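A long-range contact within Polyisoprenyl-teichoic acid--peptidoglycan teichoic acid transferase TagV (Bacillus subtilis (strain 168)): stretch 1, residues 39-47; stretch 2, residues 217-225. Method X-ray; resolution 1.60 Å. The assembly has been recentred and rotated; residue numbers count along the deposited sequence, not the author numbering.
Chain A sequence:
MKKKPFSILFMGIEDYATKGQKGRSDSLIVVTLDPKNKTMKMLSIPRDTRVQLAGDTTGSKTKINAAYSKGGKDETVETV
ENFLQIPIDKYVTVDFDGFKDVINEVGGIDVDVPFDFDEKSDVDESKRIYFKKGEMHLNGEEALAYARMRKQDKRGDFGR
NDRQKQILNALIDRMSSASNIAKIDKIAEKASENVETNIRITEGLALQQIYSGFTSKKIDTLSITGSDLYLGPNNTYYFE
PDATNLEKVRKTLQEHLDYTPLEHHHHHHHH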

ATOM      1  N   THR A  39     -13.556 -11.943  -2.754  1.00 24.09           N
ATOM      2  CA  THR A  39     -12.516 -11.639  -3.731  1.00 22.84           C
ATOM      3  C   THR A  39     -11.808 -10.337  -3.379  1.00 22.72           C
ATOM      4  O   THR A  39     -12.334  -9.507  -2.630  1.00 22.65           O
ATOM      5  CB  THR A  39     -13.073 -11.548  -5.162  1.00 24.83           C
ATOM      6  OG1 THR A  39     -14.093 -10.547  -5.225  1.00 26.03           O
ATOM      7  CG2 THR A  39     -13.658 -12.902  -5.592  1.00 24.35           C
ATOM      8  N   MET A  40     -10.597 -10.190  -3.931  1.00 22.64           N
ATOM      9  CA  MET A  40      -9.744  -9.016  -3.744  1.00 19.70           C
ATOM     10  C   MET A  40      -8.990  -8.677  -5.022  1.00 19.53           C
ATOM     11  O   MET A  40      -8.599  -9.556  -5.787  1.00 21.03           O
ATOM     12  CB  MET A  40      -8.674  -9.223  -2.659  1.00 28.07           C
ATOM     13  CG  MET A  40      -9.152  -9.314  -1.236  1.00 27.68           C
ATOM     14  SD  MET A  40      -7.721  -9.131  -0.136  1.00 23.66           S
ATOM     15  CE  MET A  40      -8.333 -10.027   1.296  1.00 26.97           C
ATOM     16  N   LYS A  41      -8.723  -7.380  -5.204  1.00 20.49           N
ATOM     17  CA  LYS A  41      -7.804  -6.905  -6.229  1.00 20.57           C
ATOM     18  C   LYS A  41      -6.815  -5.952  -5.573  1.00 18.87           C
ATOM     19  O   LYS A  41      -7.112  -5.374  -4.525  1.00 17.94           O
ATOM     20  CB  LYS A  41      -8.537  -6.207  -7.380  1.00 20.20           C
ATOM     21  CG  LYS A  41      -9.591  -7.099  -8.007  1.00 19.66           C
ATOM     22  CD  LYS A  41     -10.046  -6.607  -9.379  1.00 19.96           C
ATOM     23  CE  LYS A  41     -11.182  -7.455  -9.901  1.00 22.17           C
ATOM     24  NZ  LYS A  41     -10.780  -8.861 -10.195  1.00 26.34           N
ATOM     25  N   MET A  42      -5.628  -5.827  -6.174  1.00 17.93           N
ATOM     26  CA  MET A  42      -4.553  -5.031  -5.584  1.00 20.52           C
ATOM     27  C   MET A  42      -3.793  -4.284  -6.668  1.00 16.78           C
ATOM     28  O   MET A  42      -3.547  -4.825  -7.745  1.00 20.18           O
ATOM     29  CB  MET A  42      -3.571  -5.910  -4.774  1.00 19.05           C
ATOM     30  CG  MET A  42      -2.448  -5.091  -4.093  1.00 19.30           C
ATOM     31  SD  MET A  42      -1.243  -6.060  -3.164  1.00 23.38           S
ATOM     32  CE  MET A  42      -2.302  -6.820  -1.932  1.00 23.11           C
ATOM     33  N   LEU A  43      -3.414  -3.037  -6.363  1.00 17.54           N
ATOM     34  CA  LEU A  43      -2.704  -2.184  -7.300  1.00 23.02           C
ATOM     35  C   LEU A  43      -1.749  -1.280  -6.526  1.00 21.07           C
ATOM     36  O   LEU A  43      -2.198  -0.550  -5.644  1.00 23.57           O
ATOM     37  CB  LEU A  43      -3.720  -1.350  -8.086  1.00 30.09           C
ATOM     38  CG  LEU A  43      -3.305  -0.189  -8.978  1.00 41.08           C
ATOM     39  CD1 LEU A  43      -2.741  -0.714 -10.293  1.00 48.88           C
ATOM     40  CD2 LEU A  43      -4.506   0.693  -9.208  1.00 47.60           C
ATOM     41  N   SER A  44      -0.446  -1.321  -6.832  1.00 18.86           N
ATOM     42  CA  SER A  44       0.430  -0.287  -6.279  1.00 19.68           C
ATOM     43  C   SER A  44       0.541   0.868  -7.257  1.00 19.40           C
ATOM     44  O   SER A  44       0.395   0.695  -8.465  1.00 21.60           O
ATOM     45  CB  SER A  44       1.822  -0.831  -5.934  1.00 25.42           C
ATOM     46  OG  SER A  44       2.490  -1.352  -7.067  1.00 35.49           O
ATOM     47  N   ILE A  45       0.777   2.057  -6.722  1.00 17.44           N
ATOM     48  CA  ILE A  45       0.960   3.251  -7.541  1.00 20.96           C
ATOM     49  C   ILE A  45       2.387   3.748  -7.348  1.00 20.01           C
ATOM     50  O   ILE A  45       2.755   4.140  -6.234  1.00 19.62           O
ATOM     51  CB  ILE A  45      -0.040   4.358  -7.183  1.00 20.47           C
ATOM     52  CG1 ILE A  45      -1.483   3.829  -7.228  1.00 21.17           C
ATOM     53  CG2 ILE A  45       0.164   5.537  -8.126  1.00 18.26           C
ATOM     54  CD1 ILE A  45      -2.508   4.775  -6.557  1.00 25.11           C
ATOM     55  N   PRO A  46       3.215   3.776  -8.399  1.00 20.00           N
ATOM     56  CA  PRO A  46       4.604   4.236  -8.249  1.00 17.53           C
ATOM     57  C   PRO A  46       4.659   5.646  -7.682  1.00 19.79           C
ATOM     58  O   PRO A  46       3.817   6.485  -8.002  1.00 19.64           O
ATOM     59  CB  PRO A  46       5.148   4.187  -9.685  1.00 24.79           C
ATOM     60  CG  PRO A  46       4.315   3.131 -10.359  1.00 24.49           C
ATOM     61  CD  PRO A  46       2.948   3.227  -9.746  1.00 21.60           C
ATOM     62  N   ARG A  47       5.660   5.888  -6.826  1.00 23.12           N
ATOM     63  CA  ARG A  47       5.741   7.155  -6.096  1.00 22.71           C
ATOM     64  C   ARG A  47       5.925   8.341  -7.034  1.00 22.08           C
ATOM     65  O   ARG A  47       5.541   9.468  -6.693  1.00 19.90           O
ATOM     66  CB  ARG A  47       6.891   7.112  -5.087  1.00 26.47           C
ATOM     67  N   LYS A 217      -2.367 -15.588  -3.337  1.00 25.53           N
ATOM     68  CA  LYS A 217      -2.308 -15.981  -4.742  1.00 31.63           C
ATOM     69  C   LYS A 217      -3.614 -15.658  -5.461  1.00 34.42           C
ATOM     70  O   LYS A 217      -3.608 -15.390  -6.666  1.00 34.38           O
ATOM     71  CB  LYS A 217      -1.979 -17.469  -4.875  1.00 33.26           C
ATOM     72  CG  LYS A 217      -1.890 -17.959  -6.326  1.00 37.94           C
ATOM     73  CD  LYS A 217      -1.313 -19.356  -6.425  1.00 39.94           C
ATOM     74  CE  LYS A 217      -1.502 -19.934  -7.828  1.00 41.91           C
ATOM     75  NZ  LYS A 217      -1.325 -18.873  -8.869  1.00 38.90           N
ATOM     76  N   LYS A 218      -4.734 -15.647  -4.736  1.00 25.49           N
ATOM     77  CA  LYS A 218      -6.026 -15.412  -5.367  1.00 26.40           C
ATOM     78  C   LYS A 218      -6.294 -13.948  -5.666  1.00 25.38           C
ATOM     79  O   LYS A 218      -7.256 -13.651  -6.384  1.00 26.86           O
ATOM     80  CB  LYS A 218      -7.147 -15.968  -4.491  1.00 26.72           C
ATOM     81  CG  LYS A 218      -7.182 -17.500  -4.497  1.00 27.72           C
ATOM     82  CD  LYS A 218      -8.160 -18.036  -3.479  1.00 27.35           C
ATOM     83  CE  LYS A 218      -8.191 -19.560  -3.506  1.00 30.77           C
ATOM     84  NZ  LYS A 218      -9.065 -20.061  -2.415  1.00 33.26           N
ATOM     85  N   ILE A 219      -5.476 -13.038  -5.141  1.00 22.18           N
ATOM     86  CA  ILE A 219      -5.669 -11.616  -5.402  1.00 20.36           C
ATOM     87  C   ILE A 219      -5.387 -11.333  -6.869  1.00 24.28           C
ATOM     88  O   ILE A 219      -4.397 -11.818  -7.433  1.00 26.88           O
ATOM     89  CB  ILE A 219      -4.758 -10.769  -4.501  1.00 22.88           C
ATOM     90  CG1 ILE A 219      -5.080 -11.029  -3.035  1.00 21.02           C
ATOM     91  CG2 ILE A 219      -4.928  -9.276  -4.840  1.00 21.77           C
ATOM     92  CD1 ILE A 219      -4.034 -10.473  -2.058  1.00 19.53           C
ATOM     93  N   ASP A 220      -6.261 -10.551  -7.497  1.00 22.74           N
ATOM     94  CA  ASP A 220      -6.047 -10.119  -8.876  1.00 24.94           C
ATOM     95  C   ASP A 220      -5.165  -8.883  -8.829  1.00 23.97           C
ATOM     96  O   ASP A 220      -5.604  -7.820  -8.374  1.00 23.28           O
ATOM     97  CB  ASP A 220      -7.383  -9.832  -9.557  1.00 25.74           C
ATOM     98  CG  ASP A 220      -7.228  -9.429 -11.019  1.00 32.44           C
ATOM     99  OD1 ASP A 220      -6.134  -9.650 -11.596  1.00 31.84           O
ATOM    100  OD2 ASP A 220      -8.205  -8.883 -11.588  1.00 31.01           O
ATOM    101  N   THR A 221      -3.906  -9.008  -9.231  1.00 23.14           N
ATOM    102  CA  THR A 221      -2.987  -7.881  -9.097  1.00 23.45           C
ATOM    103  C   THR A 221      -2.934  -7.127 -10.419  1.00 20.31           C
ATOM    104  O   THR A 221      -2.538  -7.684 -11.447  1.00 26.10           O
ATOM    105  CB  THR A 221      -1.589  -8.319  -8.654  1.00 33.00           C
ATOM    106  OG1 THR A 221      -1.686  -9.001  -7.394  1.00 32.61           O
ATOM    107  CG2 THR A 221      -0.698  -7.096  -8.456  1.00 31.65           C
ATOM    108  N   LEU A 222      -3.340  -5.859 -10.375  1.00 22.43           N
ATOM    109  CA  LEU A 222      -3.351  -4.975 -11.529  1.00 23.45           C
ATOM    110  C   LEU A 222      -2.103  -4.109 -11.511  1.00 25.66           C
ATOM    111  O   LEU A 222      -1.370  -4.057 -10.524  1.00 23.99           O
ATOM    112  CB  LEU A 222      -4.605  -4.096 -11.535  1.00 25.15           C
ATOM    113  CG  LEU A 222      -5.937  -4.822 -11.318  1.00 27.58           C
ATOM    114  CD1 LEU A 222      -7.090  -3.852 -11.456  1.00 26.17           C
ATOM    115  CD2 LEU A 222      -6.115  -5.981 -12.282  1.00 31.13           C
ATOM    116  N   SER A 223      -1.858  -3.429 -12.630  1.00 23.71           N
ATOM    117  CA  SER A 223      -0.629  -2.664 -12.798  1.00 25.03           C
ATOM    118  C   SER A 223      -0.934  -1.316 -13.427  1.00 23.97           C
ATOM    119  O   SER A 223      -1.750  -1.225 -14.347  1.00 27.49           O
ATOM    120  CB  SER A 223       0.378  -3.410 -13.689  1.00 35.54           C
ATOM    121  OG  SER A 223       0.752  -4.643 -13.106  1.00 49.14           O
ATOM    122  N   ILE A 224      -0.257  -0.278 -12.941  1.00 23.54           N
ATOM    123  CA  ILE A 224      -0.194   0.996 -13.655  1.00 22.62           C
ATOM    124  C   ILE A 224       1.017   0.911 -14.577  1.00 24.75           C
ATOM    125  O   ILE A 224       2.158   1.073 -14.140  1.00 29.03           O
ATOM    126  CB  ILE A 224      -0.094   2.194 -12.710  1.00 24.76           C
ATOM    127  CG1 ILE A 224      -1.265   2.218 -11.719  1.00 26.73           C
ATOM    128  CG2 ILE A 224      -0.044   3.486 -13.524  1.00 27.22           C
ATOM    129  CD1 ILE A 224      -2.612   2.462 -12.359  1.00 25.26           C
ATOM    130  N   THR A 225       0.775   0.628 -15.855  1.00 22.72           N
ATOM    131  CA  THR A 225       1.854   0.657 -16.825  1.00 24.70           C
ATOM    132  C   THR A 225       2.104   2.096 -17.276  1.00 29.91           C
ATOM    133  O   THR A 225       1.259   2.983 -17.117  1.00 28.14           O
ATOM    134  CB  THR A 225       1.534  -0.232 -18.025  1.00 29.63           C
ATOM    135  OG1 THR A 225       0.370   0.260 -18.690  1.00 31.66           O
ATOM    136  CG2 THR A 225       1.276  -1.683 -17.571  1.00 31.30           C
TER
HETATM  137  O   HOH W   1      -9.752 -12.714  -5.403  1.00 20.92           O
HETATM  138  O   HOH W   2       1.381  -0.698 -10.562  1.00 22.68           O
HETATM  139  O   HOH W   3       0.540  -3.044  -9.006  1.00 23.48           O

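A short strand around Asp-220 and Thr-221 runs parallel to the strand that includes Lys-41 and Met-42, and together the two stretches bury 601 Å² of surface. Stretch 2 enters through a 3-10 segment whose lysines contribute little: the side chain of Lys-217 is out of reach, and that of Lys-218 leads away, as suits long charged chains at an exposed edge. The backbone of Lys-218 is nevertheless tied in through water 1, which donates to Lys-218 O (2.8 Å from the water oxygen) and accepts from Met-40 N (3.0 Å from the same oxygen).

Ile-219 provides the first apolar contact. Its branched side chain reaches both methionines of the strand, with CG1 4.0 Å from Met-40 CB and CG2 3.6 Å from Met-42 CB. All three residues are buried, and the isoleucine packs against the CB atoms of the two methionines, while the end of Met-40 leads away; a purely hydrocarbon side chain suits this buried position.

Asp-220 is bridge partner to Lys-41. Asp-220 N donates to Met-40 O at 3.1 Å, nearly linear at 172°, and Asp-220 O accepts from Met-42 N at 3.0 Å, so this residue bonds to the two neighbours of Lys-41, the classic parallel pattern. Lys-41 CA also makes a CA-H...O contact with Asp-220 O, at 3.2 Å. Because Lys-41 and Asp-220 are bridge partners, their side chains leave the same face of the sheet; the lysine extends through chi3 and then turns at chi4 (m), bringing NZ 2.9 Å from Asp-220 OD2 in a salt bridge. Both residues are partly exposed, a setting in which opposite charges can pair at little desolvation cost.

Thr-221 pairs with Met-42, its side chain on the other face. It is exposed and contributes mainly backbone, its CA lying 3.4 Å from Met-42 O in a second CA-H...O contact. Met-42 O also accepts from Leu-222 N at 2.8 Å, the shortest direct hydrogen bond between the stretches.

Beyond this point water takes over part of the backbone pairing. Water 3 donates to Leu-222 O (2.6 Å) and accepts from Ser-44 N (2.9 Å), while Leu-43 CD1 approaches Leu-222 CB at 4.1 Å. Ser-223 points away, as befits an exposed polar residue.

Ile-224 points back toward stretch 1 and is buried. Its CG1 packs 3.6 Å from Leu-43 CD1, and its CB lies 4.4 Å from Pro-46 CD, forming an apolar close to the contact. Water 2 links its backbone, accepting from Ile-224 N (2.9 Å) and donating to Ser-44 O (2.7 Å). Thr-225 points away and makes no contact with stretch 1.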